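Local coordinates for phosphoribosylformylglycinamidine synthase 2 (Thermus thermophilus, PDB 3VIU), which belongs to the AIR synthase related (PurM-like) family, with two pairs of N-terminal and C-terminal family domains in one chain, and binds ADP and magnesium, at residues Gly429-Val433 / Asn472-Val476; Ala553-Arg559 / Arg616-Asp620; Ala465-Cys470 / Met540-Val544; Glu562-Ile567 / Ser659-Val665; Leu121-Arg125 / Ala445-Pro451. One frame throughout, in Å; residues are numbered along the deposited sequence.

Interaction 1 of 5, residues Gly429-Val433 / Asn472-Val476; sequences GDAAV and NVSVV. With MG (magnesium ion), chain D.
Residues 429-433 run extended, apart from a local kink at Asp430 (phi/psi -68/-16°), and enter a strand at Ala432-Val433; residues 472-475 belong to the end of a helix, and Val476 follows in a turn, its N donating to Val473 O at 3.2 Å. No direct hydrogen bond joins the two segments. Their CA atoms pair as Asp430 with Asn472 (5.2 Å), Ala431 with Val473 (5.4 Å) and Gly429 with Val476 (6.0 Å). Val476, chi1 m, lies beneath the incoming chain: its CG1 is 3.9 Å from Gly429 CA and 3.4 Å from Asp430 N, while its CG2 meets Val433 CG2 at 3.8 Å and Ala431 CB at 4.1 Å. Ala431 CB also rests 3.4 Å from Asn472 O. The polar side chains gather at the other edge of this patch. Asp430 and Asn472, both chi1 m, each bring OD1 to MG at 2.6 Å, with waters 2 and 3 at 2.5 Å from the ion. Water 1 can donate to Asp430 O at 2.9 Å and, weakly, to Asn472 OD1 at 3.3 Å. Asn472 ND2 is hydrogen-bonded to Asp448 OD1. Asp620 supplies the remaining protein ligand. This is the magnesium site of the second PurM-like N-terminal domain, where Asp430, just before strand 432-436, and Asn472, on helix 458-475, supply two ligands.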
# COMPACT_ATOMS: atom_id res chain seq x y z
N GLY A 429 -2.10 9.15 15.82
CA GLY A 429 -3.43 9.29 15.25
C GLY A 429 -3.69 7.99 14.50
O GLY A 429 -2.76 7.21 14.31
N ASP A 430 -4.93 7.74 14.09
CA ASP A 430 -5.25 6.51 13.37
C ASP A 430 -4.62 6.44 11.97
O ASP A 430 -4.56 5.39 11.36
CB ASP A 430 -6.77 6.33 13.26
CG ASP A 430 -7.37 5.73 14.51
OD1 ASP A 430 -7.26 4.51 14.69
OD2 ASP A 430 -7.94 6.49 15.32
N ALA A 431 -4.17 7.58 11.47
CA ALA A 431 -3.52 7.62 10.17
C ALA A 431 -2.29 8.48 10.35
O ALA A 431 -2.28 9.35 11.21
CB ALA A 431 -4.45 8.22 9.12
N ALA A 432 -1.25 8.23 9.57
CA ALA A 432 -0.05 9.03 9.66
C ALA A 432 -0.40 10.40 9.09
O ALA A 432 -1.09 10.49 8.08
CB ALA A 432 1.07 8.40 8.85
N VAL A 433 0.07 11.45 9.75
CA VAL A 433 -0.21 12.81 9.30
C VAL A 433 1.08 13.58 9.06
O VAL A 433 1.78 13.93 10.01
CB VAL A 433 -1.05 13.59 10.35
CG1 VAL A 433 -1.21 15.04 9.93
CG2 VAL A 433 -2.42 12.93 10.50
N ASN A 472 -9.88 5.55 8.82
CA ASN A 472 -8.70 5.95 9.56
C ASN A 472 -8.22 7.36 9.24
O ASN A 472 -7.74 8.08 10.12
CB ASN A 472 -7.57 4.96 9.34
CG ASN A 472 -7.77 3.68 10.12
OD1 ASN A 472 -8.06 3.73 11.32
ND2 ASN A 472 -7.62 2.54 9.46
N VAL A 473 -8.35 7.74 7.97
CA VAL A 473 -7.95 9.08 7.54
C VAL A 473 -9.00 10.08 8.02
O VAL A 473 -8.66 11.16 8.49
CB VAL A 473 -7.82 9.14 6.00
CG1 VAL A 473 -7.83 10.58 5.53
CG2 VAL A 473 -6.53 8.46 5.58
N SER A 474 -10.26 9.70 7.92
CA SER A 474 -11.35 10.57 8.36
C SER A 474 -11.26 10.83 9.85
O SER A 474 -11.58 11.91 10.33
CB SER A 474 -12.71 9.92 8.07
OG SER A 474 -12.88 9.73 6.68
N VAL A 475 -10.82 9.80 10.58
CA VAL A 475 -10.69 9.86 12.02
C VAL A 475 -9.65 10.87 12.52
O VAL A 475 -9.76 11.35 13.65
CB VAL A 475 -10.39 8.45 12.57
CG1 VAL A 475 -9.79 8.52 13.95
CG2 VAL A 475 -11.67 7.64 12.59
N VAL A 476 -8.64 11.19 11.72
CA VAL A 476 -7.67 12.18 12.18
C VAL A 476 -8.10 13.54 11.65
O VAL A 476 -7.43 14.55 11.87
CB VAL A 476 -6.19 11.86 11.75
CG1 VAL A 476 -5.74 10.57 12.41
CG2 VAL A 476 -6.05 11.79 10.23
MG MG D . -7.69 2.30 13.44
O HOH W 1 -5.17 2.81 12.58
O HOH W 2 -9.18 0.76 12.19
O HOH W 3 -8.68 1.26 15.53

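Interaction 2 of 5, residues Ala553-Arg559 / Arg616-Asp620; sequences AEMGFRR and RTAHD. With MG (magnesium ion), chain D.
Ala553 begins an irregular run, its CA 4.0 Å from Arg616 CA and 3.1 Å from Arg616 O in a CA-H...O contact. At Glu554 (phi/psi -125/166°) the backbones form a single bridge with Thr617: Glu554 N donates to Arg616 O (3.1 Å), and Ala618 N to Glu554 O (3.0 Å). The CA-to-CB bond of Glu554 points away; its OE2 is bonded to Tyr637. Met555, a selenomethionine with chi1 p and chi2 t, places CE over the face of the His619 ring, 3.3 Å from the centroid and 14° off the normal. Strand 618-620 is an outermost strand, within this chain, of the mixed sheet of the second C-terminal AIR synthase related domain, so the linking loop lies along a sheet edge. One residue past His619, Asp620 OD1 binds MG at 2.5 Å, while Asp620 OD2 and O accept hydrogen bonds from waters 2 (2.6 Å) and 3 (2.8 Å), both also on the ion. Beyond Phe557, the guanidinium of Arg558 stacks flat on that of Arg616, centres 4.5 Å apart and planes at 23°, despite like charges; Arg558 NH2 faces Glu554 OE1 at 3.4 Å by charge alone. Arg559 NE comes within 3.4 Å of Arg616 NH2, two donors without a bond.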
# COMPACT_ATOMS: atom_id res chain seq x y z
N ALA A 553 -7.07 15.37 14.75
CA ALA A 553 -7.45 14.60 15.91
C ALA A 553 -6.52 13.41 16.03
O ALA A 553 -6.06 12.88 15.03
CB ALA A 553 -8.90 14.12 15.78
N GLU A 554 -6.22 13.02 17.25
CA GLU A 554 -5.38 11.85 17.46
C GLU A 554 -6.17 10.92 18.38
O GLU A 554 -7.16 11.33 18.98
CB GLU A 554 -4.01 12.22 18.03
CG GLU A 554 -3.98 13.07 19.28
CD GLU A 554 -2.55 13.47 19.64
OE1 GLU A 554 -2.06 14.50 19.13
OE2 GLU A 554 -1.91 12.74 20.43
N MSE A 555 -5.73 9.68 18.48
CA MSE A 555 -6.45 8.69 19.27
C MSE A 555 -6.29 8.73 20.78
O MSE A 555 -7.17 8.27 21.50
CB MSE A 555 -6.06 7.30 18.80
CG MSE A 555 -4.65 6.95 19.20
SE MSE A 555 -4.25 5.12 18.83
CE MSE A 555 -5.48 4.32 20.09
N GLY A 556 -5.17 9.24 21.27
CA GLY A 556 -4.93 9.24 22.70
C GLY A 556 -5.75 10.16 23.59
O GLY A 556 -5.96 11.34 23.26
N PHE A 557 -6.24 9.63 24.71
CA PHE A 557 -6.97 10.47 25.64
C PHE A 557 -5.92 11.47 26.11
O PHE A 557 -4.86 11.08 26.59
CB PHE A 557 -7.50 9.67 26.83
CG PHE A 557 -8.61 8.71 26.48
CD1 PHE A 557 -9.62 9.08 25.60
CD2 PHE A 557 -8.65 7.44 27.05
CE1 PHE A 557 -10.67 8.21 25.31
CE2 PHE A 557 -9.69 6.56 26.77
CZ PHE A 557 -10.71 6.94 25.89
N ARG A 558 -6.21 12.76 25.99
CA ARG A 558 -5.23 13.75 26.38
C ARG A 558 -5.42 14.43 27.71
O ARG A 558 -4.46 14.96 28.28
CB ARG A 558 -5.10 14.80 25.27
CG ARG A 558 -3.87 14.57 24.39
CD ARG A 558 -3.78 15.56 23.24
NE ARG A 558 -4.77 15.30 22.21
CZ ARG A 558 -4.82 15.93 21.05
NH1 ARG A 558 -5.76 15.63 20.17
NH2 ARG A 558 -3.93 16.88 20.77
N ARG A 559 -6.64 14.41 28.23
CA ARG A 559 -6.92 15.06 29.50
C ARG A 559 -8.13 14.46 30.19
O ARG A 559 -9.04 13.94 29.54
CB ARG A 559 -7.15 16.56 29.29
CG ARG A 559 -7.95 16.88 28.03
CD ARG A 559 -8.36 18.35 27.92
NE ARG A 559 -7.22 19.27 27.91
CZ ARG A 559 -6.69 19.84 28.99
NH1 ARG A 559 -7.20 19.59 30.20
NH2 ARG A 559 -5.66 20.66 28.87
N ARG A 616 -10.96 16.68 19.25
CA ARG A 616 -9.60 16.57 18.71
C ARG A 616 -9.02 15.21 19.10
O ARG A 616 -7.82 14.98 19.01
CB ARG A 616 -8.71 17.70 19.22
CG ARG A 616 -8.55 17.71 20.71
CD ARG A 616 -7.46 18.67 21.14
NE ARG A 616 -7.36 18.70 22.60
CZ ARG A 616 -6.47 19.42 23.27
NH1 ARG A 616 -5.60 20.17 22.62
NH2 ARG A 616 -6.47 19.39 24.60
N THR A 617 -9.89 14.32 19.55
CA THR A 617 -9.45 12.98 19.92
C THR A 617 -10.51 11.97 19.49
O THR A 617 -11.65 11.98 19.96
CB THR A 617 -9.11 12.90 21.44
OG1 THR A 617 -9.20 11.55 21.90
CG2 THR A 617 -10.00 13.78 22.22
N ALA A 618 -10.11 11.12 18.54
CA ALA A 618 -10.99 10.11 17.97
C ALA A 618 -10.22 8.83 17.67
O ALA A 618 -9.00 8.85 17.48
CB ALA A 618 -11.65 10.64 16.70
N HIS A 619 -10.93 7.72 17.60
CA HIS A 619 -10.30 6.44 17.33
C HIS A 619 -11.41 5.51 16.87
O HIS A 619 -12.45 5.44 17.52
CB HIS A 619 -9.69 5.91 18.63
CG HIS A 619 -8.87 4.68 18.46
ND1 HIS A 619 -8.93 3.62 19.35
CD2 HIS A 619 -7.98 4.32 17.51
CE1 HIS A 619 -8.11 2.66 18.95
NE2 HIS A 619 -7.52 3.07 17.83
N ASP A 620 -11.23 4.82 15.75
CA ASP A 620 -12.29 3.93 15.31
C ASP A 620 -12.18 2.58 16.01
O ASP A 620 -11.11 2.21 16.50
CB ASP A 620 -12.30 3.77 13.78
CG ASP A 620 -11.15 2.94 13.26
OD1 ASP A 620 -10.00 3.19 13.68
OD2 ASP A 620 -11.41 2.06 12.41
MG MG D . -7.69 2.30 13.44
O HOH W 2 -9.18 0.76 12.19
O HOH W 3 -8.68 1.26 15.53

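Interaction 3 of 5, residues Ala465-Cys470 / Met540-Val544; sequences ALAEAC and MVGVV
Val541 loses the most surface in this helix-on-strand contact, with Val543 and Ala469 next. The strand 540-544 is extended and its side chains alternate, so Val541 and Val543, both chi1 t, face the helix 465-470, whereas Met540 (selenomethionine in the model) points away. The two axes approach to 7.7 Å and cross at -32°, running in broadly the same direction; the nearest CA pairs are Leu466 with Val541 (5.7 Å) and Ala469 with Val543 (5.8 Å). Val541 sits below the first turn: its CG2 meets Ala465 CB at 3.6 Å, and its CG1 lies 3.8 Å from Leu466 CG and 4.1 Å from Ala469 CB. Helix 458-475 is the connection of a beta-alpha-beta crossover between the mutually parallel strands 441-448 and 479-488, and strand 538-548, antiparallel to both, fills the place between them in the sheet. The helix therefore packs on the strand its own crossover spans, here as part of a PurM-like N-terminal domain. Small Ala469 permits the close approach: its CB is 3.7 Å from Val541 O and 3.5 Å from Val543 CG2. Val543 CG2 also receives Cys470 SG (chi1 m) at 3.8 Å and Leu466 CD2 at 4.1 Å. The side-chain contacts are apolar, and no hydrogen bond crosses. Leu508 and Ala511 of helix 495-515 touch Val541 and Leu466 respectively.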
# COMPACT_ATOMS: atom_id res chain seq x y z
N ALA A 465 -11.52 -3.25 3.70
CA ALA A 465 -10.20 -2.63 3.57
C ALA A 465 -10.27 -1.17 3.15
O ALA A 465 -9.66 -0.31 3.79
CB ALA A 465 -9.33 -3.43 2.59
N LEU A 466 -10.99 -0.88 2.07
CA LEU A 466 -11.11 0.49 1.60
C LEU A 466 -11.86 1.32 2.65
O LEU A 466 -11.47 2.45 2.97
CB LEU A 466 -11.87 0.55 0.27
CG LEU A 466 -11.38 1.62 -0.71
CD1 LEU A 466 -12.33 1.72 -1.89
CD2 LEU A 466 -11.24 2.96 -0.02
N ALA A 467 -12.94 0.76 3.18
CA ALA A 467 -13.72 1.45 4.20
C ALA A 467 -12.82 1.82 5.39
O ALA A 467 -12.73 2.99 5.76
CB ALA A 467 -14.87 0.55 4.67
N GLU A 468 -12.13 0.83 5.96
CA GLU A 468 -11.25 1.06 7.10
C GLU A 468 -10.19 2.12 6.81
O GLU A 468 -10.02 3.06 7.59
CB GLU A 468 -10.56 -0.24 7.52
CG GLU A 468 -9.79 -0.11 8.84
CD GLU A 468 -9.21 -1.42 9.34
OE1 GLU A 468 -8.79 -1.48 10.53
OE2 GLU A 468 -9.15 -2.40 8.57
N ALA A 469 -9.49 1.99 5.69
CA ALA A 469 -8.47 2.96 5.33
C ALA A 469 -9.06 4.37 5.28
O ALA A 469 -8.48 5.32 5.81
CB ALA A 469 -7.84 2.59 3.99
N CYS A 470 -10.22 4.51 4.65
CA CYS A 470 -10.86 5.82 4.57
C CYS A 470 -11.31 6.29 5.95
O CYS A 470 -11.23 7.48 6.25
CB CYS A 470 -12.07 5.76 3.64
SG CYS A 470 -11.62 5.57 1.92
N MSE A 540 -4.41 -4.74 -0.18
CA MSE A 540 -3.87 -3.74 0.72
C MSE A 540 -4.20 -2.38 0.16
O MSE A 540 -3.63 -1.93 -0.82
CB MSE A 540 -2.37 -3.95 0.87
CG MSE A 540 -2.06 -5.26 1.58
SE MSE A 540 -0.28 -5.95 1.25
CE MSE A 540 -0.06 -6.97 2.89
N VAL A 541 -5.18 -1.74 0.80
CA VAL A 541 -5.67 -0.44 0.39
C VAL A 541 -4.99 0.73 1.09
O VAL A 541 -5.01 0.83 2.31
CB VAL A 541 -7.18 -0.34 0.65
CG1 VAL A 541 -7.71 1.03 0.22
CG2 VAL A 541 -7.90 -1.46 -0.09
N GLY A 542 -4.39 1.60 0.28
CA GLY A 542 -3.72 2.77 0.80
C GLY A 542 -4.57 3.98 0.44
O GLY A 542 -4.97 4.13 -0.72
N VAL A 543 -4.86 4.82 1.42
CA VAL A 543 -5.67 6.00 1.20
C VAL A 543 -4.95 7.27 1.62
O VAL A 543 -4.33 7.32 2.68
CB VAL A 543 -7.01 5.93 1.97
CG1 VAL A 543 -7.71 7.29 1.92
CG2 VAL A 543 -7.90 4.85 1.38
N VAL A 544 -5.04 8.29 0.78
CA VAL A 544 -4.43 9.57 1.09
C VAL A 544 -5.53 10.61 1.20
O VAL A 544 -6.50 10.58 0.45
CB VAL A 544 -3.43 10.00 -0.02
CG1 VAL A 544 -2.97 11.44 0.23
CG2 VAL A 544 -2.23 9.08 -0.04

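Interaction 4 of 5, residues Glu562-Ile567 / Ser659-Val665; sequences EVLLLI and SRVLFTV
Two antiparallel strands, 563-567 and 661-665, lie 4.7 Å apart at closest approach of their axes, with an angle of 153° between directions. Val563-Val665, Leu565-Phe663 and Ile567-Val661 are hydrogen-bonded pairs; the bonds range from Ile567 N to Val661 O at 2.7 Å up to Phe663 N to Leu565 O at 3.1 Å. Leu564-Thr664 and Leu566-Leu662 are non-hydrogen-bonded pairs, each with CA atoms 4.5 Å apart. Rotamers decide how neighbours mesh. On the face of Val563, Leu565 and Ile567, Phe663 takes chi1 p, which swings its ring over the partner strand so that CE2 lies 3.8 Å from Leu565 CB. Leu565 (m, p) sends CD1 to Val665 CG2 at 3.9 Å, and Ile567 (m, m) brings CG1 to 4.0 Å from Val661 CB. On the other face, Leu566, chi1 t with chi2 near -93°, meets Leu662 (m, t), CD2 to CD2 at 3.5 Å, while Leu564 (t, p) holds CD1 4.0 Å from Thr664 CG2. Glu562 OE2 (m, t) accepts a very short bond from Thr664 OG1, 2.5 Å, though the position of Thr664 OG1 is less sure. Such alternation marks an antiparallel ladder, here within the mixed sheet of an AIR synthase related C-terminal domain. The Phe663 face is covered by helices 596-611 and 670-679, strand 684-690 flanks 563-567, and strand 618-620 lines the far edge of 661-665.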
# COMPACT_ATOMS: atom_id res chain seq x y z
N GLU A 562 -13.07 14.78 30.00
CA GLU A 562 -13.70 14.90 28.70
C GLU A 562 -14.80 13.86 28.58
O GLU A 562 -14.67 12.75 29.09
CB GLU A 562 -12.67 14.71 27.58
CG GLU A 562 -11.75 15.91 27.39
CD GLU A 562 -10.85 15.80 26.16
OE1 GLU A 562 -10.32 16.85 25.74
OE2 GLU A 562 -10.68 14.68 25.62
N VAL A 563 -15.91 14.22 27.93
CA VAL A 563 -17.00 13.27 27.75
C VAL A 563 -16.59 12.34 26.61
O VAL A 563 -16.12 12.80 25.56
CB VAL A 563 -18.33 13.98 27.40
CG1 VAL A 563 -19.45 12.95 27.28
CG2 VAL A 563 -18.68 15.01 28.47
N LEU A 564 -16.77 11.04 26.82
CA LEU A 564 -16.42 10.03 25.83
C LEU A 564 -17.66 9.43 25.17
O LEU A 564 -18.49 8.81 25.83
CB LEU A 564 -15.60 8.92 26.52
CG LEU A 564 -15.28 7.64 25.73
CD1 LEU A 564 -14.59 7.99 24.43
CD2 LEU A 564 -14.41 6.71 26.59
N LEU A 565 -17.79 9.63 23.86
CA LEU A 565 -18.94 9.12 23.12
C LEU A 565 -18.57 8.04 22.09
O LEU A 565 -17.40 7.84 21.76
CB LEU A 565 -19.65 10.26 22.38
CG LEU A 565 -20.23 11.46 23.11
CD1 LEU A 565 -19.10 12.43 23.53
CD2 LEU A 565 -21.19 12.17 22.17
N LEU A 566 -19.60 7.38 21.56
CA LEU A 566 -19.41 6.35 20.56
C LEU A 566 -20.44 6.51 19.46
O LEU A 566 -21.65 6.53 19.72
CB LEU A 566 -19.52 4.98 21.22
CG LEU A 566 -19.32 3.68 20.43
CD1 LEU A 566 -20.65 3.17 19.93
CD2 LEU A 566 -18.33 3.90 19.30
N ILE A 567 -19.96 6.66 18.22
CA ILE A 567 -20.83 6.77 17.04
C ILE A 567 -21.05 5.31 16.64
O ILE A 567 -20.08 4.59 16.41
CB ILE A 567 -20.13 7.46 15.83
CG1 ILE A 567 -19.32 8.67 16.28
CG2 ILE A 567 -21.19 7.87 14.80
CD1 ILE A 567 -20.13 9.83 16.72
N SER A 659 -17.79 0.99 10.81
CA SER A 659 -18.53 2.23 10.97
C SER A 659 -18.74 2.69 12.41
O SER A 659 -19.69 3.42 12.69
CB SER A 659 -19.89 2.09 10.26
OG SER A 659 -19.73 1.59 8.94
N ARG A 660 -17.86 2.28 13.31
CA ARG A 660 -17.96 2.68 14.72
C ARG A 660 -16.76 3.54 15.13
O ARG A 660 -15.61 3.16 14.93
CB ARG A 660 -18.06 1.44 15.61
CG ARG A 660 -19.23 0.53 15.24
CD ARG A 660 -19.51 -0.50 16.32
NE ARG A 660 -18.42 -1.46 16.48
CZ ARG A 660 -18.30 -2.30 17.50
NH1 ARG A 660 -19.20 -2.29 18.47
NH2 ARG A 660 -17.28 -3.14 17.55
N VAL A 661 -17.05 4.71 15.71
CA VAL A 661 -16.01 5.65 16.13
C VAL A 661 -16.19 6.24 17.53
O VAL A 661 -17.28 6.66 17.91
CB VAL A 661 -15.92 6.85 15.14
CG1 VAL A 661 -14.88 7.85 15.62
CG2 VAL A 661 -15.57 6.36 13.75
N LEU A 662 -15.09 6.29 18.27
CA LEU A 662 -15.06 6.85 19.61
C LEU A 662 -14.43 8.23 19.55
O LEU A 662 -13.49 8.45 18.80
CB LEU A 662 -14.22 5.97 20.54
CG LEU A 662 -14.72 4.56 20.88
CD1 LEU A 662 -13.62 3.77 21.61
CD2 LEU A 662 -15.95 4.69 21.74
N PHE A 663 -14.93 9.17 20.35
CA PHE A 663 -14.35 10.51 20.39
C PHE A 663 -14.75 11.23 21.67
O PHE A 663 -15.72 10.85 22.33
CB PHE A 663 -14.75 11.33 19.16
CG PHE A 663 -16.17 11.83 19.19
CD1 PHE A 663 -16.44 13.16 19.48
CD2 PHE A 663 -17.22 10.97 18.91
CE1 PHE A 663 -17.74 13.63 19.49
CE2 PHE A 663 -18.52 11.44 18.93
CZ PHE A 663 -18.78 12.77 19.22
N THR A 664 -13.99 12.25 22.03
CA THR A 664 -14.28 13.00 23.25
C THR A 664 -14.54 14.47 22.95
O THR A 664 -14.00 15.03 22.00
CB THR A 664 -13.12 12.89 24.24
OG1 THR A 664 -12.05 13.74 23.81
CG2 THR A 664 -12.62 11.46 24.32
N VAL A 665 -15.37 15.09 23.79
CA VAL A 665 -15.71 16.50 23.63
C VAL A 665 -15.51 17.16 24.97
O VAL A 665 -15.50 16.50 26.01
CB VAL A 665 -17.21 16.69 23.24
CG1 VAL A 665 -17.50 16.01 21.93
CG2 VAL A 665 -18.11 16.12 24.32

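Interaction 5 of 5, residues Leu121-Arg125 / Ala445-Pro451; sequences LDSLR and AKVDQNP
Leu121 (m, p) lays its CD2 across the strand opposite, 4.0 Å from Lys446 CA, 4.3 Å from Ala445 CB and 4.3 Å from Val447 CG1. Its strand, 121-125, and strand 445-448 run nearly parallel, 8° between directions, but their axes stay 7.9 Å apart at closest approach: the spacing is that of two sheets facing one another through their side chains, not of neighbours in one sheet. The closest CA pair is Ser123 with Val447, 7.1 Å. Leu121, Ser123 and Arg125 point across, met by Ala445, Val447 and Gln449 from the partner. Val447 (chi1 p) sets CG2 3.7 Å from Ser123 OG. Arg125 (m, m, t) folds back so that NH2 donates to Leu124 O at 2.8 Å; its NE is 4.3 Å from Pro451 CD. Each strand belongs to one of the two N-terminal AIR synthase related domains, so the contact joins the chain's two repeats, as in AIR synthase, where the N-terminal domains of two subunits meet in a central barrel. Met540 of strand 538-548, which touches Gln449, also touches Ser123 and Arg125. Chemically, Leu121 and Val447 form an apolar part, Ser123 OG is buried with no partner in the model, and Arg125 NH1 makes a salt bridge with Asp160 of its own repeat, so the clear polar bonds of this arginine stay on its own side.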
# COMPACT_ATOMS: atom_id res chain seq x y z
N LEU A 121 5.14 3.46 3.77
CA LEU A 121 4.27 2.65 4.63
C LEU A 121 4.45 1.22 4.16
O LEU A 121 4.47 0.95 2.96
CB LEU A 121 2.80 3.07 4.51
CG LEU A 121 2.37 4.45 5.02
CD1 LEU A 121 2.68 5.50 3.96
CD2 LEU A 121 0.86 4.45 5.32
N ASP A 122 4.60 0.29 5.11
CA ASP A 122 4.79 -1.11 4.76
C ASP A 122 3.57 -1.96 5.11
O ASP A 122 2.93 -1.76 6.14
CB ASP A 122 6.03 -1.66 5.46
CG ASP A 122 6.01 -1.43 6.95
OD1 ASP A 122 5.97 -0.26 7.37
OD2 ASP A 122 6.04 -2.42 7.72
N SER A 123 3.24 -2.90 4.23
CA SER A 123 2.11 -3.78 4.44
C SER A 123 2.70 -5.19 4.44
O SER A 123 3.08 -5.72 3.39
CB SER A 123 1.09 -3.61 3.32
OG SER A 123 -0.21 -3.97 3.75
N LEU A 124 2.76 -5.80 5.63
CA LEU A 124 3.37 -7.12 5.78
C LEU A 124 2.47 -8.26 6.27
O LEU A 124 1.62 -8.10 7.15
CB LEU A 124 4.58 -7.00 6.72
CG LEU A 124 5.51 -5.81 6.47
CD1 LEU A 124 6.62 -5.80 7.50
CD2 LEU A 124 6.09 -5.90 5.06
N ARG A 125 2.70 -9.44 5.69
CA ARG A 125 1.96 -10.65 6.01
C ARG A 125 2.91 -11.83 6.11
O ARG A 125 3.60 -12.15 5.15
CB ARG A 125 0.91 -10.93 4.92
CG ARG A 125 -0.13 -9.82 4.76
CD ARG A 125 -1.00 -9.71 6.01
NE ARG A 125 -2.09 -8.75 5.83
CZ ARG A 125 -1.99 -7.45 6.05
NH1 ARG A 125 -3.05 -6.68 5.84
NH2 ARG A 125 -0.86 -6.91 6.50
N ALA A 445 -2.36 9.44 5.68
CA ALA A 445 -2.23 8.20 4.94
C ALA A 445 -2.35 6.96 5.81
O ALA A 445 -1.93 6.94 6.97
CB ALA A 445 -0.89 8.17 4.21
N LYS A 446 -2.91 5.90 5.24
CA LYS A 446 -3.07 4.65 5.95
C LYS A 446 -3.27 3.52 4.94
O LYS A 446 -3.77 3.74 3.84
CB LYS A 446 -4.28 4.74 6.88
CG LYS A 446 -4.11 4.02 8.22
CD LYS A 446 -4.15 2.53 8.07
CE LYS A 446 -3.98 1.85 9.42
NZ LYS A 446 -2.67 2.19 10.03
N VAL A 447 -2.85 2.32 5.31
CA VAL A 447 -3.01 1.15 4.46
C VAL A 447 -3.66 0.07 5.32
O VAL A 447 -3.23 -0.14 6.46
CB VAL A 447 -1.65 0.66 3.91
CG1 VAL A 447 -0.66 0.48 5.05
CG2 VAL A 447 -1.83 -0.64 3.18
N ASP A 448 -4.69 -0.59 4.81
CA ASP A 448 -5.37 -1.63 5.59
C ASP A 448 -5.87 -2.82 4.78
O ASP A 448 -5.99 -2.76 3.56
CB ASP A 448 -6.62 -1.09 6.30
CG ASP A 448 -6.32 -0.15 7.44
OD1 ASP A 448 -6.59 1.05 7.27
OD2 ASP A 448 -5.83 -0.62 8.51
N GLN A 449 -6.17 -3.89 5.51
CA GLN A 449 -6.77 -5.12 5.01
C GLN A 449 -6.72 -6.13 6.15
O GLN A 449 -5.74 -6.21 6.90
CB GLN A 449 -6.10 -5.66 3.73
CG GLN A 449 -4.95 -6.61 3.90
CD GLN A 449 -5.36 -8.03 4.27
OE1 GLN A 449 -6.22 -8.66 3.64
NE2 GLN A 449 -4.72 -8.55 5.30
N ASN A 450 -7.82 -6.86 6.28
CA ASN A 450 -8.00 -7.87 7.30
C ASN A 450 -8.06 -9.24 6.61
O ASN A 450 -9.03 -9.56 5.93
CB ASN A 450 -9.30 -7.57 8.05
CG ASN A 450 -9.59 -8.55 9.18
OD1 ASN A 450 -10.05 -8.15 10.25
ND2 ASN A 450 -9.33 -9.84 8.94
N PRO A 451 -7.02 -10.07 6.78
CA PRO A 451 -6.97 -11.40 6.16
C PRO A 451 -8.06 -12.39 6.57
O PRO A 451 -8.46 -13.22 5.76
CB PRO A 451 -5.57 -11.89 6.50
CG PRO A 451 -5.29 -11.23 7.79
CD PRO A 451 -5.81 -9.83 7.58

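Overall arrangement
From the N terminus, interaction 5 opens at 121-125 and closes the longest loop, 319 residues, at 445-451, tying the first N-terminal domain to the second. Interaction 1 opens inside that loop and closes beyond it, so the two cross; interaction 3 likewise opens within interaction 1, on the same helix 458-475, and crosses it to end on strand 538-548, which neighbours strand 441-448. Interactions 2 and 4 follow in series and cross each other in the C-terminal domain, where strands 618-620 and 661-665 are adjacent. None nests. The magnesium ion bridges interactions 1 and 2, and with a probable Val476-Ala553 backbone hydrogen bond joins the N- and C-terminal domains of the second repeat.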